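PDB 6EHD: OmpT protein from Vibrio cholerae serotype O1, which probably works as a non-specific diffusion porin, an outer-membrane beta barrel that lets small solutes and ions through. Local coordinates for residues G107-T112 / E230-V235; Q146-L151 / G167-K172; V192-F197 / Y215-D220; N224-D229 / A258-D263. The protein carries 1 engineered substitution. One frame throughout, in Å; residues are numbered along the deposited sequence.

Contact 1: G107-T112 / E230-V235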
loop_
_atom_site.group_PDB
_atom_site.type_symbol
_atom_site.label_atom_id
_atom_site.label_comp_id
_atom_site.label_asym_id
_atom_site.label_seq_id
_atom_site.Cartn_x
_atom_site.Cartn_y
_atom_site.Cartn_z
ATOM N N GLY A 107 -8.438 6.374 -1.923
ATOM C CA GLY A 107 -8.181 7.691 -1.264
ATOM C C GLY A 107 -6.743 7.856 -0.740
ATOM O O GLY A 107 -6.401 8.890 -0.105
ATOM N N LEU A 108 -5.858 6.844 -0.966
ATOM C CA LEU A 108 -4.504 6.891 -0.454
ATOM C C LEU A 108 -3.612 7.163 -1.650
ATOM O O LEU A 108 -3.656 6.415 -2.630
ATOM C CB LEU A 108 -4.149 5.621 0.345
ATOM C CG LEU A 108 -5.151 5.232 1.432
ATOM C CD1 LEU A 108 -4.734 3.926 2.114
ATOM C CD2 LEU A 108 -5.403 6.298 2.544
ATOM N N ARG A 109 -2.946 8.336 -1.646
ATOM C CA ARG A 109 -2.426 8.877 -2.914
ATOM C C ARG A 109 -0.870 8.845 -3.059
ATOM O O ARG A 109 -0.315 9.534 -3.907
ATOM C CB ARG A 109 -2.910 10.324 -3.096
ATOM C CG ARG A 109 -4.413 10.532 -2.979
ATOM C CD ARG A 109 -5.272 9.537 -3.799
ATOM N NE ARG A 109 -4.895 9.550 -5.236
ATOM C CZ ARG A 109 -4.741 8.495 -6.033
ATOM N NH1 ARG A 109 -4.998 7.253 -5.624
ATOM N NH2 ARG A 109 -4.349 8.681 -7.319
ATOM N N TYR A 110 -0.179 8.069 -2.224
ATOM C CA TYR A 110 1.306 8.026 -2.217
ATOM C C TYR A 110 1.907 7.221 -3.438
ATOM O O TYR A 110 3.099 7.403 -3.744
ATOM C CB TYR A 110 1.835 7.356 -0.916
ATOM C CG TYR A 110 1.353 5.933 -0.668
ATOM C CD1 TYR A 110 0.127 5.674 -0.001
ATOM C CD2 TYR A 110 2.060 4.831 -1.157
ATOM C CE1 TYR A 110 -0.351 4.361 0.142
ATOM C CE2 TYR A 110 1.591 3.529 -1.023
ATOM C CZ TYR A 110 0.385 3.288 -0.365
ATOM O OH TYR A 110 -0.036 1.968 -0.257
ATOM N N GLY A 111 1.120 6.287 -4.016
ATOM C CA GLY A 111 1.615 5.224 -4.867
ATOM C C GLY A 111 1.453 5.456 -6.353
ATOM O O GLY A 111 1.732 4.563 -7.176
ATOM N N THR A 112 0.956 6.611 -6.709
ATOM C CA THR A 112 0.550 6.890 -8.116
ATOM C C THR A 112 1.678 6.627 -9.158
ATOM O O THR A 112 1.385 6.049 -10.218
ATOM C CB THR A 112 0.038 8.332 -8.244
ATOM O OG1 THR A 112 -0.873 8.539 -7.169
ATOM C CG2 THR A 112 -0.655 8.619 -9.622
ATOM N N GLU A 230 -5.238 16.561 -6.133
ATOM C CA GLU A 230 -6.247 15.589 -5.654
ATOM C C GLU A 230 -6.558 15.859 -4.170
ATOM O O GLU A 230 -5.618 16.046 -3.372
ATOM C CB GLU A 230 -5.652 14.158 -5.784
ATOM C CG GLU A 230 -5.325 13.692 -7.170
ATOM C CD GLU A 230 -4.760 12.245 -7.178
ATOM O OE1 GLU A 230 -3.804 11.953 -6.456
ATOM O OE2 GLU A 230 -5.298 11.392 -7.909
ATOM N N ASP A 231 -7.834 15.843 -3.814
ATOM C CA ASP A 231 -8.294 15.973 -2.418
ATOM C C ASP A 231 -9.093 14.674 -2.114
ATOM O O ASP A 231 -10.126 14.350 -2.836
ATOM C CB ASP A 231 -9.305 17.166 -2.326
ATOM C CG ASP A 231 -8.718 18.540 -2.751
ATOM O OD1 ASP A 231 -7.477 18.793 -2.779
ATOM O OD2 ASP A 231 -9.593 19.442 -2.877
ATOM N N ALA A 232 -8.753 13.964 -1.002
ATOM C CA ALA A 232 -9.328 12.615 -0.785
ATOM C C ALA A 232 -9.724 12.392 0.671
ATOM O O ALA A 232 -8.996 12.881 1.587
ATOM C CB ALA A 232 -8.294 11.547 -1.213
ATOM N N ILE A 233 -10.867 11.735 0.869
ATOM C CA ILE A 233 -11.312 11.330 2.189
ATOM C C ILE A 233 -11.665 9.810 2.134
ATOM O O ILE A 233 -12.338 9.351 1.203
ATOM C CB ILE A 233 -12.488 12.154 2.728
ATOM C CG1 ILE A 233 -12.835 11.741 4.160
ATOM C CG2 ILE A 233 -13.713 12.064 1.813
ATOM C CD1 ILE A 233 -13.938 12.540 4.872
ATOM N N SER A 234 -11.256 9.083 3.185
ATOM C CA SER A 234 -11.576 7.669 3.402
ATOM C C SER A 234 -12.147 7.524 4.831
ATOM O O SER A 234 -11.554 8.019 5.827
ATOM C CB SER A 234 -10.292 6.800 3.254
ATOM O OG SER A 234 -9.667 7.010 1.986
ATOM N N VAL A 235 -13.345 6.917 4.934
ATOM C CA VAL A 235 -14.080 6.664 6.200
ATOM C C VAL A 235 -14.374 5.163 6.227
ATOM O O VAL A 235 -15.110 4.683 5.376
ATOM C CB VAL A 235 -15.398 7.463 6.287
ATOM C CG1 VAL A 235 -15.936 7.304 7.665
ATOM C CG2 VAL A 235 -15.131 8.898 6.011
HETATM O O HOH W 1 -8.653 4.785 0.572
HETATM O O HOH W 2 -8.254 9.365 1.968
HETATM O O HOH W 3 -1.297 11.219 -7.054
#
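R109 and E230 tie a loop folded inside the barrel between strands 80-84 and 121-128 to the barrel wall, consistent with the constriction loop of general porins. In a salt bridge, the guanidinium grips the carboxylate side-on: R109 NE donates to E230 OE1 at 2.9 Å and R109 NH2 to E230 OE2, also at 2.9 Å. The arginine chain gets there by bending at both chi2 and chi3 (-48° and -56°), and the two planes stand 69° apart. Hence NE meets OE1 from above the carboxylate plane, whereas NH2 approaches the syn lone pair of OE2. A water bonded to T112 OG1 gives E230 OE1 a second donor. Towards the other end A232 CB packs on G107 O at 3.4 Å. G107 CA lies 3.6 Å from S234 OG, and two waters bridge that hydroxyl to the glycine backbone, one accepting from G107 N and one donating to G107 O. All six touching residues are buried. R109 NH1 also bonds G296 O of strand 293-299, while strand 227-242, which carries E230, A232 and S234, runs between strands 208-221 and 245-258 of the wall.

Contact 2: Q146-L151 / G167-K172; sequences QELAEL and GQNRDK
N169 ND2 donates twice across the strands, to Q146 OE1 at 2.9 Å and to E147 O at 3.0 Å, both acceptors lying close to the plane of its amide. It meets OE1 from above the plane of the Q146 amide. On E147 O it shares the oxygen with R170 N, the two donors coming from opposite faces of that carbonyl plane. Q146 NE2 in turn reaches D171 OD2 at 3.0 Å, on the anti side of the carboxylate, so both ends of one amide are engaged with the partner strand. The extended Q146 chain, CG beside its own backbone N, carries the amide out to these partners. Strands 147-157 and 160-171 form an antiparallel hairpin of the barrel wall, with E147 and A149 in hydrogen-bonded pairs with R170 and Q168. L148 faces N169 on the side of the polar network, CD1 4.0 Å from N169 CB. On the other side E147 and R170 lie side by side, joined by a water that donates to E147 OE1 and accepts from R170 NH1. K172 CE covers the centre of one guanidinium face, and K172 NZ makes a long salt bridge of 3.9 Å to E147 OE2. Further out, D191 binds R170 NH2, N143 OD1 takes K172 NZ, A173 N holds D171 OD1, and L113 O receives Q146 NE2.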
loop_
_atom_site.group_PDB
_atom_site.type_symbol
_atom_site.label_atom_id
_atom_site.label_comp_id
_atom_site.label_asym_id
_atom_site.label_seq_id
_atom_site.Cartn_x
_atom_site.Cartn_y
_atom_site.Cartn_z
ATOM N N GLN A 146 13.653 6.016 -9.620
ATOM C CA GLN A 146 12.993 7.276 -9.181
ATOM C C GLN A 146 13.656 7.981 -8.018
ATOM O O GLN A 146 14.389 7.365 -7.196
ATOM C CB GLN A 146 11.516 6.949 -8.843
ATOM C CG GLN A 146 10.697 6.402 -10.003
ATOM C CD GLN A 146 9.285 5.934 -9.574
ATOM O OE1 GLN A 146 9.007 5.832 -8.368
ATOM N NE2 GLN A 146 8.403 5.649 -10.554
ATOM N N GLU A 147 13.390 9.282 -7.875
ATOM C CA GLU A 147 13.684 9.984 -6.627
ATOM C C GLU A 147 12.548 9.733 -5.596
ATOM O O GLU A 147 11.360 9.759 -6.000
ATOM C CB GLU A 147 13.790 11.503 -6.823
ATOM C CG GLU A 147 14.823 11.927 -7.908
ATOM C CD GLU A 147 14.941 13.442 -8.093
ATOM O OE1 GLU A 147 14.368 14.246 -7.314
ATOM O OE2 GLU A 147 15.603 13.838 -9.060
ATOM N N LEU A 148 12.910 9.621 -4.332
ATOM C CA LEU A 148 11.937 9.409 -3.217
ATOM C C LEU A 148 12.478 9.904 -1.891
ATOM O O LEU A 148 13.605 9.602 -1.478
ATOM C CB LEU A 148 11.571 7.911 -3.119
ATOM C CG LEU A 148 10.569 7.451 -2.061
ATOM C CD1 LEU A 148 9.172 7.933 -2.430
ATOM C CD2 LEU A 148 10.585 5.959 -1.921
ATOM N N ALA A 149 11.626 10.628 -1.172
ATOM C CA ALA A 149 11.917 11.035 0.154
ATOM C C ALA A 149 10.561 11.133 0.938
ATOM O O ALA A 149 9.622 11.811 0.451
ATOM C CB ALA A 149 12.635 12.400 0.160
ATOM N N GLU A 150 10.535 10.537 2.136
ATOM C CA GLU A 150 9.293 10.426 2.937
ATOM C C GLU A 150 9.544 10.551 4.424
ATOM O O GLU A 150 10.583 10.116 4.907
ATOM C CB GLU A 150 8.623 9.023 2.654
ATOM C CG GLU A 150 8.260 8.817 1.188
ATOM C CD GLU A 150 7.405 7.546 0.920
ATOM O OE1 GLU A 150 7.763 6.490 1.548
ATOM O OE2 GLU A 150 6.472 7.623 0.084
ATOM N N LEU A 151 8.555 11.086 5.172
ATOM C CA LEU A 151 8.610 11.218 6.633
ATOM C C LEU A 151 7.217 11.189 7.199
ATOM O O LEU A 151 6.354 11.948 6.690
ATOM C CB LEU A 151 9.286 12.567 7.043
ATOM C CG LEU A 151 9.240 12.963 8.527
ATOM C CD1 LEU A 151 10.049 12.018 9.317
ATOM C CD2 LEU A 151 9.791 14.394 8.784
ATOM N N GLY A 167 5.479 13.049 1.604
ATOM C CA GLY A 167 6.703 13.020 0.813
ATOM C C GLY A 167 6.597 13.465 -0.633
ATOM O O GLY A 167 5.620 14.107 -1.052
ATOM N N GLN A 168 7.686 13.171 -1.363
ATOM C CA GLN A 168 7.817 13.472 -2.766
ATOM C C GLN A 168 8.470 12.385 -3.570
ATOM O O GLN A 168 9.469 11.806 -3.119
ATOM C CB GLN A 168 8.612 14.855 -2.920
ATOM C CG GLN A 168 8.473 15.364 -4.345
ATOM C CD GLN A 168 9.076 16.770 -4.472
ATOM O OE1 GLN A 168 8.372 17.832 -4.343
ATOM N NE2 GLN A 168 10.362 16.783 -4.581
ATOM N N ASN A 169 7.895 12.063 -4.737
ATOM C CA ASN A 169 8.310 10.940 -5.591
ATOM C C ASN A 169 8.383 11.490 -7.044
ATOM O O ASN A 169 7.427 12.098 -7.515
ATOM C CB ASN A 169 7.317 9.777 -5.475
ATOM C CG ASN A 169 7.616 8.554 -6.329
ATOM O OD1 ASN A 169 6.646 7.894 -6.725
ATOM N ND2 ASN A 169 8.942 8.141 -6.542
ATOM N N ARG A 170 9.554 11.361 -7.686
ATOM C CA ARG A 170 9.758 11.906 -9.076
ATOM C C ARG A 170 10.189 10.833 -10.019
ATOM O O ARG A 170 11.098 10.062 -9.692
ATOM C CB ARG A 170 10.832 13.031 -9.094
ATOM C CG ARG A 170 10.923 13.755 -10.456
ATOM C CD ARG A 170 11.734 15.057 -10.350
ATOM N NE ARG A 170 12.014 15.606 -11.688
ATOM C CZ ARG A 170 12.856 16.621 -11.916
ATOM N NH1 ARG A 170 13.524 17.213 -10.911
ATOM N NH2 ARG A 170 13.034 17.054 -13.159
ATOM N N ASP A 171 9.552 10.766 -11.190
ATOM C CA ASP A 171 9.949 9.845 -12.238
ATOM C C ASP A 171 10.179 10.675 -13.541
ATOM O O ASP A 171 9.224 11.225 -14.116
ATOM C CB ASP A 171 8.903 8.799 -12.521
ATOM C CG ASP A 171 9.420 7.702 -13.515
ATOM O OD1 ASP A 171 10.096 8.024 -14.501
ATOM O OD2 ASP A 171 9.179 6.518 -13.297
ATOM N N LYS A 172 11.428 10.722 -13.986
ATOM C CA LYS A 172 11.815 11.606 -15.112
ATOM C C LYS A 172 11.394 11.074 -16.474
ATOM O O LYS A 172 11.431 11.822 -17.431
ATOM C CB LYS A 172 13.327 11.878 -15.073
ATOM C CG LYS A 172 13.730 12.858 -13.985
ATOM C CD LYS A 172 15.244 12.848 -13.771
ATOM C CE LYS A 172 15.644 13.838 -12.711
ATOM N NZ LYS A 172 17.126 14.023 -12.650
HETATM O O HOH W 4 13.599 17.031 -7.976
#

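Contact 3: V192-F197 / Y215-D220; sequences VTNSYF and YNAELD. With C8E ((hydroxyethyloxy)tri(ethyloxy)octane), chain K.
V192-F197 and Y215-D220 pair within the antiparallel hairpin of strands 184-205 and 208-221, a piece of barrel wall with a detergent molecule on one side. Three hydrogen-bonded pairs, T193 with D220, S195 with E218 and F197 with N216, join the backbones. On the face bearing F197 and N216, C3 of the detergent's alkyl tail stands 4.3 Å above the plane of the F197 ring, offset toward its rim. The ether end passes over the backbone, C10 of the detergent 3.6 Å from S195 O and C11 3.7 Å from N216 CB. On the other face N194 OD1 touches A217 CB and L219 CD2, each at 3.6 Å. Y196 CB meets the edge of the Y215 ring at CE1, 4.0 Å away, the two side chains pointing the same way. Their hydroxyls bond E150 OE2 and Y152 OH, while N194 ND2 donates to R109 O of the inner loop and S195 OG pairs with Q168 OE1. The inward face thus ties its polar ends to inner-loop and inward-facing groups, whereas the outer face combines a polar patch around S195 OG, E218 and D220 with apolar contact near F197, where the octyl tail probably occupies a place that lipid would take. E218 OE1 close to D229 OD1, and E218 OE2 only 3.2 Å from D220 OD2, suggest that a proton may be held within this acidic cluster.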
loop_
_atom_site.group_PDB
_atom_site.type_symbol
_atom_site.label_atom_id
_atom_site.label_comp_id
_atom_site.label_asym_id
_atom_site.label_seq_id
_atom_site.Cartn_x
_atom_site.Cartn_y
_atom_site.Cartn_z
ATOM N N VAL A 192 7.391 13.626 -14.245
ATOM C CA VAL A 192 6.258 13.881 -13.310
ATOM C C VAL A 192 6.732 13.703 -11.850
ATOM O O VAL A 192 7.501 12.783 -11.550
ATOM C CB VAL A 192 5.037 13.020 -13.671
ATOM C CG1 VAL A 192 5.381 11.551 -13.771
ATOM C CG2 VAL A 192 3.870 13.226 -12.683
ATOM N N THR A 193 6.347 14.659 -11.021
ATOM C CA THR A 193 6.573 14.662 -9.557
ATOM C C THR A 193 5.196 14.514 -8.851
ATOM O O THR A 193 4.218 15.207 -9.237
ATOM C CB THR A 193 7.253 15.989 -9.113
ATOM O OG1 THR A 193 8.540 16.098 -9.761
ATOM C CG2 THR A 193 7.583 15.996 -7.641
ATOM N N ASN A 194 5.127 13.625 -7.848
ATOM C CA ASN A 194 3.914 13.462 -6.988
ATOM C C ASN A 194 4.342 13.876 -5.616
ATOM O O ASN A 194 5.276 13.267 -5.111
ATOM C CB ASN A 194 3.504 11.986 -7.023
ATOM C CG ASN A 194 2.181 11.709 -6.286
ATOM O OD1 ASN A 194 1.355 12.602 -6.163
ATOM N ND2 ASN A 194 1.982 10.422 -5.822
ATOM N N SER A 195 3.753 14.970 -5.074
ATOM C CA SER A 195 3.971 15.467 -3.752
ATOM C C SER A 195 2.688 15.238 -2.900
ATOM O O SER A 195 1.620 15.614 -3.287
ATOM C CB SER A 195 4.295 16.986 -3.793
ATOM O OG SER A 195 5.433 17.149 -4.652
ATOM N N TYR A 196 2.822 14.656 -1.708
ATOM C CA TYR A 196 1.626 14.234 -0.959
ATOM C C TYR A 196 1.772 14.410 0.570
ATOM O O TYR A 196 2.861 14.454 1.141
ATOM C CB TYR A 196 1.224 12.747 -1.399
ATOM C CG TYR A 196 2.468 11.795 -1.433
ATOM C CD1 TYR A 196 3.225 11.701 -2.615
ATOM C CD2 TYR A 196 2.906 11.129 -0.289
ATOM C CE1 TYR A 196 4.393 10.926 -2.681
ATOM C CE2 TYR A 196 4.065 10.305 -0.363
ATOM C CZ TYR A 196 4.822 10.241 -1.563
ATOM O OH TYR A 196 5.987 9.468 -1.660
ATOM N N PHE A 197 0.628 14.550 1.235
ATOM C CA PHE A 197 0.496 14.736 2.668
ATOM C C PHE A 197 -0.813 14.184 3.173
ATOM O O PHE A 197 -1.883 14.299 2.489
ATOM C CB PHE A 197 0.626 16.295 2.981
ATOM C CG PHE A 197 0.467 16.616 4.427
ATOM C CD1 PHE A 197 1.451 16.278 5.317
ATOM C CD2 PHE A 197 -0.648 17.274 4.905
ATOM C CE1 PHE A 197 1.316 16.530 6.682
ATOM C CE2 PHE A 197 -0.801 17.488 6.260
ATOM C CZ PHE A 197 0.195 17.146 7.142
ATOM N N TYR A 215 -6.159 12.850 2.553
ATOM C CA TYR A 215 -4.941 12.883 1.740
ATOM C C TYR A 215 -5.068 14.067 0.714
ATOM O O TYR A 215 -6.143 14.338 0.161
ATOM C CB TYR A 215 -4.701 11.516 0.887
ATOM C CG TYR A 215 -3.454 10.753 1.201
ATOM C CD1 TYR A 215 -2.185 11.179 0.684
ATOM C CD2 TYR A 215 -3.460 9.601 1.996
ATOM C CE1 TYR A 215 -1.015 10.505 0.975
ATOM C CE2 TYR A 215 -2.303 8.900 2.292
ATOM C CZ TYR A 215 -1.054 9.357 1.836
ATOM O OH TYR A 215 0.131 8.682 2.149
ATOM N N ASN A 216 -3.971 14.745 0.474
ATOM C CA ASN A 216 -3.803 15.615 -0.693
ATOM C C ASN A 216 -2.612 15.102 -1.513
ATOM O O ASN A 216 -1.595 14.656 -0.958
ATOM C CB ASN A 216 -3.479 17.081 -0.316
ATOM C CG ASN A 216 -4.741 17.961 -0.032
ATOM O OD1 ASN A 216 -5.919 17.754 -0.526
ATOM N ND2 ASN A 216 -4.490 19.022 0.728
ATOM N N ALA A 217 -2.713 15.285 -2.826
ATOM C CA ALA A 217 -1.544 15.111 -3.674
ATOM C C ALA A 217 -1.551 16.159 -4.801
ATOM O O ALA A 217 -2.619 16.655 -5.182
ATOM C CB ALA A 217 -1.448 13.731 -4.293
ATOM N N GLU A 218 -0.335 16.460 -5.258
ATOM C CA GLU A 218 -0.117 17.377 -6.445
ATOM C C GLU A 218 0.798 16.725 -7.421
ATOM O O GLU A 218 1.912 16.285 -7.049
ATOM C CB GLU A 218 0.499 18.760 -6.020
ATOM C CG GLU A 218 0.666 19.720 -7.262
ATOM C CD GLU A 218 0.804 21.174 -6.822
ATOM O OE1 GLU A 218 -0.246 21.765 -6.489
ATOM O OE2 GLU A 218 1.924 21.721 -6.855
ATOM N N LEU A 219 0.312 16.596 -8.659
ATOM C CA LEU A 219 1.066 16.021 -9.750
ATOM C C LEU A 219 1.495 17.223 -10.661
ATOM O O LEU A 219 0.628 17.950 -11.140
ATOM C CB LEU A 219 0.214 15.069 -10.553
ATOM C CG LEU A 219 -0.173 13.771 -9.789
ATOM C CD1 LEU A 219 -1.380 13.180 -10.463
ATOM C CD2 LEU A 219 0.981 12.771 -9.735
ATOM N N ASP A 220 2.789 17.472 -10.778
ATOM C CA ASP A 220 3.292 18.478 -11.776
ATOM C C ASP A 220 4.287 17.901 -12.765
ATOM O O ASP A 220 5.037 16.940 -12.462
ATOM C CB ASP A 220 3.745 19.843 -11.219
ATOM C CG ASP A 220 4.434 19.755 -9.928
ATOM O OD1 ASP A 220 5.508 19.136 -9.916
ATOM O OD2 ASP A 220 3.919 20.326 -8.928
HETATM C C1 C8E K . 0.727 21.248 8.637
HETATM C C2 C8E K . 1.768 21.572 7.572
HETATM C C3 C8E K . 1.223 21.308 6.196
HETATM C C4 C8E K . 2.327 20.847 5.293
HETATM C C5 C8E K . 1.829 20.820 3.902
HETATM C C6 C8E K . 2.865 20.285 2.950
HETATM C C7 C8E K . 2.130 20.068 1.653
HETATM C C8 C8E K . 2.954 19.530 0.508
HETATM O O9 C8E K . 1.981 19.297 -0.525
HETATM C C10 C8E K . 1.464 17.979 -0.601
HETATM C C11 C8E K . -0.009 18.006 -0.998
HETATM O O12 C8E K . -0.157 18.783 -2.178
HETATM O O HOH W 5 4.450 17.688 -7.124
#

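Contact 4: N224-D229 / A258-D263; sequences NPLVID and ANTGAD
I228 and A258 form one antiparallel non-hydrogen-bonded pair, CA to CA 4.4 Å, A258 being also the first residue of a type I turn that ends at G261. One backbone bond, N259 N to V227 O at 3.1 Å, follows the pair, and the N259 side chain then carries the link beyond the strand. Its CG lies between the backbone N and the carbonyl carbon (chi1 63°), and the amide at its end works as both donor and acceptor. N259 ND2 gives a short, nearly straight bond of 2.6 Å to P225 O, an oxygen lying in the plane of the amide. N259 OD1 receives V227 N at 3.2 Å, a weak bond. The same amide therefore bridges two backbone groups two residues apart, and V227 CG2 packs 3.7 Å from ND2, the two side chains crossing at about a right angle. L226 CD1 closes over the turn, 3.8 Å from N259 OD1 and 4.1 Å from T260 CG2, while I228 CG1 lies against A258 CB at 4.1 Å. Before this, N224 OD1 accepts from L226 N on a lone pair in an Asx turn, bending the chain as it enters strand 227-242. Within the opposing loop A258 O accepts from G261 N, and A258 N donates to A262 O. The contact lies at the surface, at the end of the barrel wall where strand 245-258 turns back into 263-276; strand 208-221 borders 227-242 on its other side, pairing I228 with L219.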
loop_
_atom_site.group_PDB
_atom_site.type_symbol
_atom_site.label_atom_id
_atom_site.label_comp_id
_atom_site.label_asym_id
_atom_site.label_seq_id
_atom_site.Cartn_x
_atom_site.Cartn_y
_atom_site.Cartn_z
ATOM N N ASN A 224 6.080 22.033 -18.607
ATOM C CA ASN A 224 4.672 21.996 -18.989
ATOM C C ASN A 224 3.938 22.812 -17.957
ATOM O O ASN A 224 4.311 22.801 -16.778
ATOM C CB ASN A 224 4.224 20.548 -19.000
ATOM C CG ASN A 224 2.975 20.308 -19.793
ATOM O OD1 ASN A 224 1.905 20.827 -19.473
ATOM N ND2 ASN A 224 3.087 19.445 -20.803
ATOM N N PRO A 225 2.925 23.573 -18.385
ATOM C CA PRO A 225 2.137 24.282 -17.366
ATOM C C PRO A 225 1.122 23.365 -16.554
ATOM O O PRO A 225 0.550 23.825 -15.597
ATOM C CB PRO A 225 1.392 25.346 -18.197
ATOM C CG PRO A 225 1.274 24.759 -19.572
ATOM C CD PRO A 225 2.488 23.904 -19.768
ATOM N N LEU A 226 0.914 22.118 -16.956
ATOM C CA LEU A 226 -0.134 21.280 -16.357
ATOM C C LEU A 226 0.254 20.919 -14.872
ATOM O O LEU A 226 1.399 20.470 -14.616
ATOM C CB LEU A 226 -0.363 20.027 -17.191
ATOM C CG LEU A 226 -1.492 19.109 -16.749
ATOM C CD1 LEU A 226 -2.869 19.734 -16.942
ATOM C CD2 LEU A 226 -1.384 17.750 -17.408
ATOM N N VAL A 227 -0.696 21.181 -13.975
ATOM C CA VAL A 227 -0.687 20.752 -12.550
ATOM C C VAL A 227 -2.035 20.106 -12.268
ATOM O O VAL A 227 -3.074 20.652 -12.700
ATOM C CB VAL A 227 -0.504 21.978 -11.609
ATOM C CG1 VAL A 227 -0.532 21.579 -10.116
ATOM C CG2 VAL A 227 0.796 22.734 -11.943
ATOM N N ILE A 228 -2.056 18.946 -11.541
ATOM C CA ILE A 228 -3.346 18.311 -11.134
ATOM C C ILE A 228 -3.304 18.159 -9.584
ATOM O O ILE A 228 -2.287 17.640 -9.091
ATOM C CB ILE A 228 -3.549 16.926 -11.821
ATOM C CG1 ILE A 228 -3.648 17.122 -13.353
ATOM C CG2 ILE A 228 -4.826 16.297 -11.326
ATOM C CD1 ILE A 228 -3.572 15.848 -14.151
ATOM N N ASP A 229 -4.334 18.638 -8.879
ATOM C CA ASP A 229 -4.479 18.499 -7.415
ATOM C C ASP A 229 -5.516 17.411 -7.139
ATOM O O ASP A 229 -6.566 17.357 -7.847
ATOM C CB ASP A 229 -4.939 19.810 -6.761
ATOM C CG ASP A 229 -3.786 20.868 -6.659
ATOM O OD1 ASP A 229 -2.594 20.544 -6.819
ATOM O OD2 ASP A 229 -4.106 22.029 -6.387
ATOM N N ALA A 258 -7.632 19.986 -12.499
ATOM C CA ALA A 258 -6.501 20.421 -13.316
ATOM C C ALA A 258 -6.519 21.961 -13.450
ATOM O O ALA A 258 -7.572 22.601 -13.361
ATOM C CB ALA A 258 -6.511 19.771 -14.687
ATOM N N ASN A 259 -5.347 22.544 -13.610
ATOM C CA ASN A 259 -5.251 24.013 -13.744
ATOM C C ASN A 259 -5.777 24.552 -15.101
ATOM O O ASN A 259 -5.940 25.756 -15.251
ATOM C CB ASN A 259 -3.842 24.524 -13.432
ATOM C CG ASN A 259 -2.792 24.017 -14.368
ATOM O OD1 ASN A 259 -3.004 23.118 -15.169
ATOM N ND2 ASN A 259 -1.577 24.525 -14.184
ATOM N N THR A 260 -6.042 23.655 -16.046
ATOM C CA THR A 260 -6.874 23.941 -17.212
ATOM C C THR A 260 -8.348 24.191 -16.870
ATOM O O THR A 260 -9.086 24.589 -17.761
ATOM C CB THR A 260 -6.857 22.792 -18.255
ATOM O OG1 THR A 260 -7.478 21.612 -17.702
ATOM C CG2 THR A 260 -5.447 22.459 -18.701
ATOM N N GLY A 261 -8.793 23.950 -15.625
ATOM C CA GLY A 261 -10.210 24.070 -15.256
ATOM C C GLY A 261 -11.058 22.780 -15.302
ATOM O O GLY A 261 -12.136 22.752 -14.717
ATOM N N ALA A 262 -10.594 21.752 -16.013
ATOM C CA ALA A 262 -11.201 20.409 -16.007
ATOM C C ALA A 262 -11.277 19.807 -14.545
ATOM O O ALA A 262 -10.302 19.938 -13.789
ATOM C CB ALA A 262 -10.390 19.506 -16.919
ATOM N N ASP A 263 -12.435 19.279 -14.145
ATOM C CA ASP A 263 -12.663 18.704 -12.785
ATOM C C ASP A 263 -13.202 17.298 -12.977
ATOM O O ASP A 263 -14.055 17.060 -13.866
ATOM C CB ASP A 263 -13.725 19.471 -12.000
ATOM C CG ASP A 263 -13.169 20.631 -11.206
ATOM O OD1 ASP A 263 -12.095 20.528 -10.599
ATOM O OD2 ASP A 263 -13.833 21.679 -11.166
#

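Contacts 2, 3 and 4 follow one another around the barrel wall, through strands 147-157, 160-171, 184-205, 208-221, 227-242 and 245-258. Contacts 2 and 3 have centres about 10 Å apart and touch where strands 160-171 and 184-205 pair. Contact 3 lies about 13 Å, centre to centre, from contact 4 and about 10 Å from contact 1, meeting both across strands 208-221 and 227-242. Contact 1 closes a loop of chain within which contacts 2 and 3 are nested, and it alternates with contact 4, their segments adjoining on strand 227-242. Three contacts thus join wall or rim, while contact 1 fixes the inner loop against it, consistent with a narrowed pore.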